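Local structure of ditrans,polycis-undecaprenyl-diphosphate synthase ((2E,6E)-farnesyl-diphosphate specific) (Acinetobacter baumannii, 6ACS) at residues 46-51 / 216-221; 144-149 / 171-176. The protein probably catalyses the stepwise condensation of eight isopentenyl diphosphates with farnesyl diphosphate to make undecaprenyl diphosphate, the precursor of the lipid that carries sugars in bacterial cell-wall synthesis. All coordinates share one frame; numbering follows the deposited sequence. Where two conformers were deposited one is given.

The two contacts lie on opposite sides of the chain's centre, their own centres 30 Å apart and their nearest atoms about 13 Å apart, so neither touches the other. Contact 2 is nested within the loop of chain that contact 1 closes. Contact 1 joins helices 42-52 and 218-235 beside the parallel sheet, and the side chain of Phe221 lies about 12 Å from those of Arg186 and Glu205, predicted to bind substrate and magnesium respectively. Contact 2 is away from these sites: there helix 139-155 meets the loop leading into strand 183-186, close to the second subunit of the dimer. Both rest on van der Waals touches, which in contact 2 include carbon-oxygen as well as apolar pairs.

Contact 1: residues 46-51 / 216-221; sequences VEHCVK and FTVEEF
Cys49 and Phe221 make the tight, buried part of this contact, where helix 42-52 meets the first turn of helix 218-235. The sulfur reaches the far end of the ring, with Cys49 SG 3.6 Å from Phe221 CZ, and lies obliquely to the ring, 69° off its normal. Cysteine suits the place: it is short, apolar and polarisable, and its side chain touches both the phenyl ring and Met129 of strand 129-134. Phe221 extends towards the facing helix because its CG is anti to the backbone N (chi1 -175°); its side chain also packs on Ile45.

His48 carries the contact outward. Its CD2 edge meets the edge of the phenyl ring, 3.7 Å from Phe221 CE2. The two planes are nearly perpendicular, at 85°, yet the rings meet rim to rim, neither over the other's face. Farther along, the contact loosens: His48 CB and Val218 CG2 are 4.0 Å apart, and both residues are partly exposed. Val218, compact and branched, also leans on Pro44.

The packing of these two helices beside a parallel sheet is part of the alpha/beta fold of cis-prenyltransferases. Thr217 caps the start of helix 218-235, its OG1 accepting from Glu220 N at 3.1 Å. With carbon and sulfur making all the close touches between these segments, cohesion here rests on shape and dispersion rather than on directional polar bonds.

Contact 2: residues 144-149 / 171-176; sequences ANAAKQ and KYVSLN
Ala146 sets its methyl group against the backbone and CB of Tyr172, where helix 139-155 passes the loop that follows helix 166-170. Ala146 CB lies 3.5 Å from Tyr172 O and 3.6 Å from Tyr172 CB. So small a side chain lets the CA atoms of the two residues approach to 4.8 Å. Val173 directs CB away from the helix, yet one branch turns back: CG2, beside its backbone N, comes within 4.0 Å of Ala146 CB.

One turn on, Gln149 runs past the tyrosine ring. Its CG is anti to the carbonyl carbon (chi1 -67°) and the chain stays extended beyond, carrying the amide to the ring's edge. There Gln149 OE1 lies in the ring plane, 3.7 Å from Tyr172 CD2, while the amide and ring planes stand 81° apart. Gln149 CB touches the same ring carbon from outside that plane, approaching from another direction. Tyrosine offers a broad ring here, and its side chain also packs on Val150 and Ile159.

The contact joins a helix of the alpha/beta fold to the connection entering strand 183-186, and that connection bends through a type II beta turn from Val173 to Asn176. Leu175 takes positive backbone angles in the turn, and Asn176 ND2 braces it with a nearly straight bond of 2.9 Å to Val173 O. On the helix, Gln149 NE2 donates to Asn145 OD1 at 3.0 Å, a bent bond reaching the oxygen from above its carbonyl plane. Ser174 OG bonds to Asp142, tying the loop to the same helix, whose Ala147 packs against Phe169 of the second subunit.

Contact 1: residues 46-51 / 216-221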
loop_
_atom_site.group_PDB
_atom_site.type_symbol
_atom_site.label_atom_id
_atom_site.label_comp_id
_atom_site.label_asym_id
_atom_site.label_seq_id
_atom_site.Cartn_x
_atom_site.Cartn_y
_atom_site.Cartn_z
ATOM N N VAL B 46 10.427 -18.381 -11.021
ATOM C CA VAL B 46 10.454 -19.185 -9.807
ATOM C C VAL B 46 11.838 -19.784 -9.594
ATOM O O VAL B 46 12.389 -19.764 -8.479
ATOM C CB VAL B 46 9.375 -20.279 -9.881
ATOM C CG1 VAL B 46 9.538 -21.245 -8.734
ATOM C CG2 VAL B 46 7.977 -19.649 -9.905
ATOM N N GLU B 47 12.407 -20.361 -10.657
ATOM C CA GLU B 47 13.728 -20.981 -10.535
ATOM C C GLU B 47 14.808 -19.958 -10.198
ATOM O O GLU B 47 15.727 -20.250 -9.419
ATOM C CB GLU B 47 14.077 -21.749 -11.814
ATOM C CG GLU B 47 13.075 -22.891 -12.053
ATOM C CD GLU B 47 13.214 -23.579 -13.399
ATOM O OE1 GLU B 47 14.325 -23.580 -13.961
ATOM O OE2 GLU B 47 12.199 -24.125 -13.889
ATOM N N HIS B 48 14.707 -18.741 -10.743
ATOM C CA HIS B 48 15.699 -17.733 -10.384
ATOM C C HIS B 48 15.565 -17.342 -8.916
ATOM O O HIS B 48 16.571 -17.130 -8.221
ATOM C CB HIS B 48 15.572 -16.504 -11.289
ATOM C CG HIS B 48 16.708 -15.539 -11.140
ATOM N ND1 HIS B 48 17.991 -15.836 -11.548
ATOM C CD2 HIS B 48 16.763 -14.300 -10.599
ATOM C CE1 HIS B 48 18.781 -14.806 -11.294
ATOM N NE2 HIS B 48 18.063 -13.863 -10.714
ATOM N N CYS B 49 14.325 -17.235 -8.426
ATOM C CA CYS B 49 14.133 -16.913 -7.015
ATOM C C CYS B 49 14.769 -17.977 -6.131
ATOM O O CYS B 49 15.428 -17.655 -5.138
ATOM C CB CYS B 49 12.643 -16.760 -6.701
ATOM S SG CYS B 49 11.939 -15.235 -7.389
ATOM N N VAL B 50 14.557 -19.253 -6.463
ATOM C CA VAL B 50 15.134 -20.321 -5.652
ATOM C C VAL B 50 16.656 -20.271 -5.701
ATOM O O VAL B 50 17.331 -20.413 -4.672
ATOM C CB VAL B 50 14.624 -21.691 -6.134
ATOM C CG1 VAL B 50 15.520 -22.796 -5.601
ATOM C CG2 VAL B 50 13.187 -21.913 -5.713
ATOM N N LYS B 51 17.223 -20.018 -6.888
ATOM C CA LYS B 51 18.681 -19.998 -7.030
ATOM C C LYS B 51 19.328 -18.810 -6.327
ATOM O O LYS B 51 20.529 -18.857 -6.023
ATOM C CB LYS B 51 19.060 -20.003 -8.513
ATOM C CG LYS B 51 18.735 -21.324 -9.197
ATOM C CD LYS B 51 19.016 -21.270 -10.679
ATOM C CE LYS B 51 20.499 -21.374 -10.970
ATOM N NZ LYS B 51 20.760 -21.523 -12.434
ATOM N N PHE B 216 7.323 -11.215 -20.573
ATOM C CA PHE B 216 8.249 -10.950 -19.480
ATOM C C PHE B 216 9.270 -12.079 -19.416
ATOM O O PHE B 216 8.905 -13.256 -19.469
ATOM C CB PHE B 216 7.482 -10.823 -18.159
ATOM C CG PHE B 216 8.290 -10.234 -17.034
ATOM C CD1 PHE B 216 8.690 -8.905 -17.069
ATOM C CD2 PHE B 216 8.636 -11.006 -15.930
ATOM C CE1 PHE B 216 9.433 -8.354 -16.026
ATOM C CE2 PHE B 216 9.372 -10.459 -14.878
ATOM C CZ PHE B 216 9.770 -9.130 -14.930
ATOM N N THR B 217 10.553 -11.726 -19.348
ATOM C CA THR B 217 11.623 -12.710 -19.427
ATOM C C THR B 217 12.398 -12.739 -18.119
ATOM O O THR B 217 12.343 -11.797 -17.319
ATOM C CB THR B 217 12.601 -12.406 -20.580
ATOM O OG1 THR B 217 13.176 -11.108 -20.376
ATOM C CG2 THR B 217 11.859 -12.421 -21.929
ATOM N N VAL B 218 13.111 -13.845 -17.901
ATOM C CA VAL B 218 13.997 -13.914 -16.742
ATOM C C VAL B 218 15.100 -12.869 -16.853
ATOM O O VAL B 218 15.606 -12.386 -15.833
ATOM C CB VAL B 218 14.547 -15.345 -16.542
ATOM C CG1 VAL B 218 15.577 -15.712 -17.591
ATOM C CG2 VAL B 218 15.122 -15.495 -15.130
ATOM N N GLU B 219 15.503 -12.505 -18.076
ATOM C CA GLU B 219 16.461 -11.409 -18.223
ATOM C C GLU B 219 15.891 -10.102 -17.674
ATOM O O GLU B 219 16.593 -9.336 -16.994
ATOM C CB GLU B 219 16.858 -11.237 -19.688
ATOM C CG GLU B 219 17.757 -12.356 -20.237
ATOM C CD GLU B 219 16.991 -13.603 -20.647
ATOM O OE1 GLU B 219 15.742 -13.536 -20.782
ATOM O OE2 GLU B 219 17.646 -14.653 -20.832
ATOM N N GLU B 220 14.614 -9.817 -17.952
ATOM C CA GLU B 220 14.057 -8.589 -17.393
ATOM C C GLU B 220 13.852 -8.712 -15.896
ATOM O O GLU B 220 13.991 -7.718 -15.168
ATOM C CB GLU B 220 12.739 -8.186 -18.066
ATOM C CG GLU B 220 12.280 -6.816 -17.526
ATOM C CD GLU B 220 11.157 -6.150 -18.305
ATOM O OE1 GLU B 220 10.785 -5.015 -17.944
ATOM O OE2 GLU B 220 10.661 -6.742 -19.277
ATOM N N PHE B 221 13.526 -9.911 -15.415
ATOM C CA PHE B 221 13.466 -10.126 -13.969
ATOM C C PHE B 221 14.819 -9.863 -13.315
ATOM O O PHE B 221 14.889 -9.242 -12.243
ATOM C CB PHE B 221 12.966 -11.545 -13.682
ATOM C CG PHE B 221 12.754 -11.837 -12.224
ATOM C CD1 PHE B 221 11.743 -11.195 -11.526
ATOM C CD2 PHE B 221 13.512 -12.795 -11.573
ATOM C CE1 PHE B 221 11.525 -11.466 -10.170
ATOM C CE2 PHE B 221 13.299 -13.094 -10.230
ATOM C CZ PHE B 221 12.301 -12.414 -9.521
#

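Contact 2: residues 144-149 / 171-176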
loop_
_atom_site.group_PDB
_atom_site.type_symbol
_atom_site.label_atom_id
_atom_site.label_comp_id
_atom_site.label_asym_id
_atom_site.label_seq_id
_atom_site.Cartn_x
_atom_site.Cartn_y
_atom_site.Cartn_z
ATOM N N ALA B 144 -10.178 -6.538 5.344
ATOM C CA ALA B 144 -11.495 -6.616 5.978
ATOM C C ALA B 144 -11.757 -8.011 6.540
ATOM O O ALA B 144 -12.450 -8.152 7.549
ATOM C CB ALA B 144 -12.601 -6.188 4.991
ATOM N N ASN B 145 -11.193 -9.047 5.915
ATOM C CA ASN B 145 -11.294 -10.407 6.439
ATOM C C ASN B 145 -10.559 -10.536 7.773
ATOM O O ASN B 145 -11.063 -11.172 8.714
ATOM C CB ASN B 145 -10.720 -11.377 5.403
ATOM C CG ASN B 145 -10.818 -12.825 5.838
ATOM O OD1 ASN B 145 -9.813 -13.482 6.129
ATOM N ND2 ASN B 145 -12.022 -13.332 5.874
ATOM N N ALA B 146 -9.371 -9.927 7.867
ATOM C CA ALA B 146 -8.672 -9.861 9.149
ATOM C C ALA B 146 -9.527 -9.137 10.199
ATOM O O ALA B 146 -9.647 -9.582 11.352
ATOM C CB ALA B 146 -7.320 -9.154 8.966
ATOM N N ALA B 147 -10.133 -8.013 9.808
ATOM C CA ALA B 147 -10.972 -7.259 10.747
ATOM C C ALA B 147 -12.169 -8.079 11.208
ATOM O O ALA B 147 -12.568 -8.020 12.384
ATOM C CB ALA B 147 -11.434 -5.950 10.096
ATOM N N LYS B 148 -12.746 -8.859 10.292
ATOM C CA LYS B 148 -13.865 -9.729 10.632
ATOM C C LYS B 148 -13.442 -10.779 11.646
ATOM O O LYS B 148 -14.157 -11.040 12.610
ATOM C CB LYS B 148 -14.413 -10.401 9.370
ATOM C CG LYS B 148 -15.507 -11.420 9.655
ATOM C CD LYS B 148 -16.139 -11.966 8.352
ATOM C CE LYS B 148 -15.252 -12.972 7.657
ATOM N NZ LYS B 148 -16.049 -13.751 6.661
ATOM N N GLN B 149 -12.285 -11.412 11.428
ATOM C CA GLN B 149 -11.839 -12.437 12.362
ATOM C C GLN B 149 -11.584 -11.860 13.749
ATOM O O GLN B 149 -11.941 -12.472 14.771
ATOM C CB GLN B 149 -10.569 -13.095 11.836
ATOM C CG GLN B 149 -10.752 -13.907 10.585
ATOM C CD GLN B 149 -9.426 -14.475 10.139
ATOM O OE1 GLN B 149 -8.770 -15.180 10.900
ATOM N NE2 GLN B 149 -8.994 -14.122 8.934
ATOM N N LYS B 171 -1.523 -10.286 12.838
ATOM C CA LYS B 171 -1.525 -11.744 12.883
ATOM C C LYS B 171 -2.708 -12.356 12.146
ATOM O O LYS B 171 -2.753 -13.578 11.999
ATOM C CB LYS B 171 -1.495 -12.242 14.330
ATOM C CG LYS B 171 -0.250 -11.814 15.107
ATOM C CD LYS B 171 1.000 -12.393 14.455
ATOM C CE LYS B 171 2.236 -12.176 15.306
ATOM N NZ LYS B 171 3.483 -12.438 14.539
ATOM N N TYR B 172 -3.647 -11.543 11.680
ATOM C CA TYR B 172 -4.822 -12.023 10.966
ATOM C C TYR B 172 -4.773 -11.737 9.468
ATOM O O TYR B 172 -5.660 -12.189 8.730
ATOM C CB TYR B 172 -6.075 -11.375 11.557
ATOM C CG TYR B 172 -6.340 -11.793 12.987
ATOM C CD1 TYR B 172 -5.752 -11.120 14.054
ATOM C CD2 TYR B 172 -7.193 -12.859 13.266
ATOM C CE1 TYR B 172 -6.009 -11.493 15.379
ATOM C CE2 TYR B 172 -7.458 -13.237 14.587
ATOM C CZ TYR B 172 -6.867 -12.545 15.634
ATOM O OH TYR B 172 -7.114 -12.906 16.947
ATOM N N VAL B 173 -3.771 -11.023 9.012
ATOM C CA VAL B 173 -3.583 -10.654 7.608
ATOM C C VAL B 173 -2.828 -11.773 6.911
ATOM O O VAL B 173 -1.947 -12.396 7.510
ATOM C CB VAL B 173 -2.803 -9.330 7.502
ATOM C CG1 VAL B 173 -2.658 -8.905 6.002
ATOM C CG2 VAL B 173 -3.505 -8.226 8.319
ATOM N N SER B 174 -3.144 -12.026 5.634
ATOM C CA SER B 174 -2.481 -13.127 4.930
ATOM C C SER B 174 -0.961 -12.941 4.893
ATOM O O SER B 174 -0.442 -11.816 4.869
ATOM C CB SER B 174 -3.014 -13.256 3.492
ATOM O OG SER B 174 -4.422 -13.269 3.455
ATOM N N LEU B 175 -0.241 -14.075 4.912
ATOM C CA LEU B 175 1.218 -14.137 4.766
ATOM C C LEU B 175 1.972 -13.488 5.927
ATOM O O LEU B 175 3.131 -13.081 5.772
ATOM C CB LEU B 175 1.683 -13.521 3.435
ATOM C CG LEU B 175 0.986 -14.152 2.212
ATOM C CD1 LEU B 175 1.612 -13.635 0.935
ATOM C CD2 LEU B 175 1.036 -15.678 2.283
ATOM N N ASN B 176 1.361 -13.404 7.108
ATOM C CA ASN B 176 2.043 -12.735 8.209
ATOM C C ASN B 176 3.222 -13.536 8.745
ATOM O O ASN B 176 4.009 -12.990 9.521
ATOM C CB ASN B 176 1.076 -12.424 9.355
ATOM C CG ASN B 176 0.461 -13.664 9.964
ATOM O OD1 ASN B 176 1.116 -14.380 10.742
ATOM N ND2 ASN B 176 -0.815 -13.909 9.658
#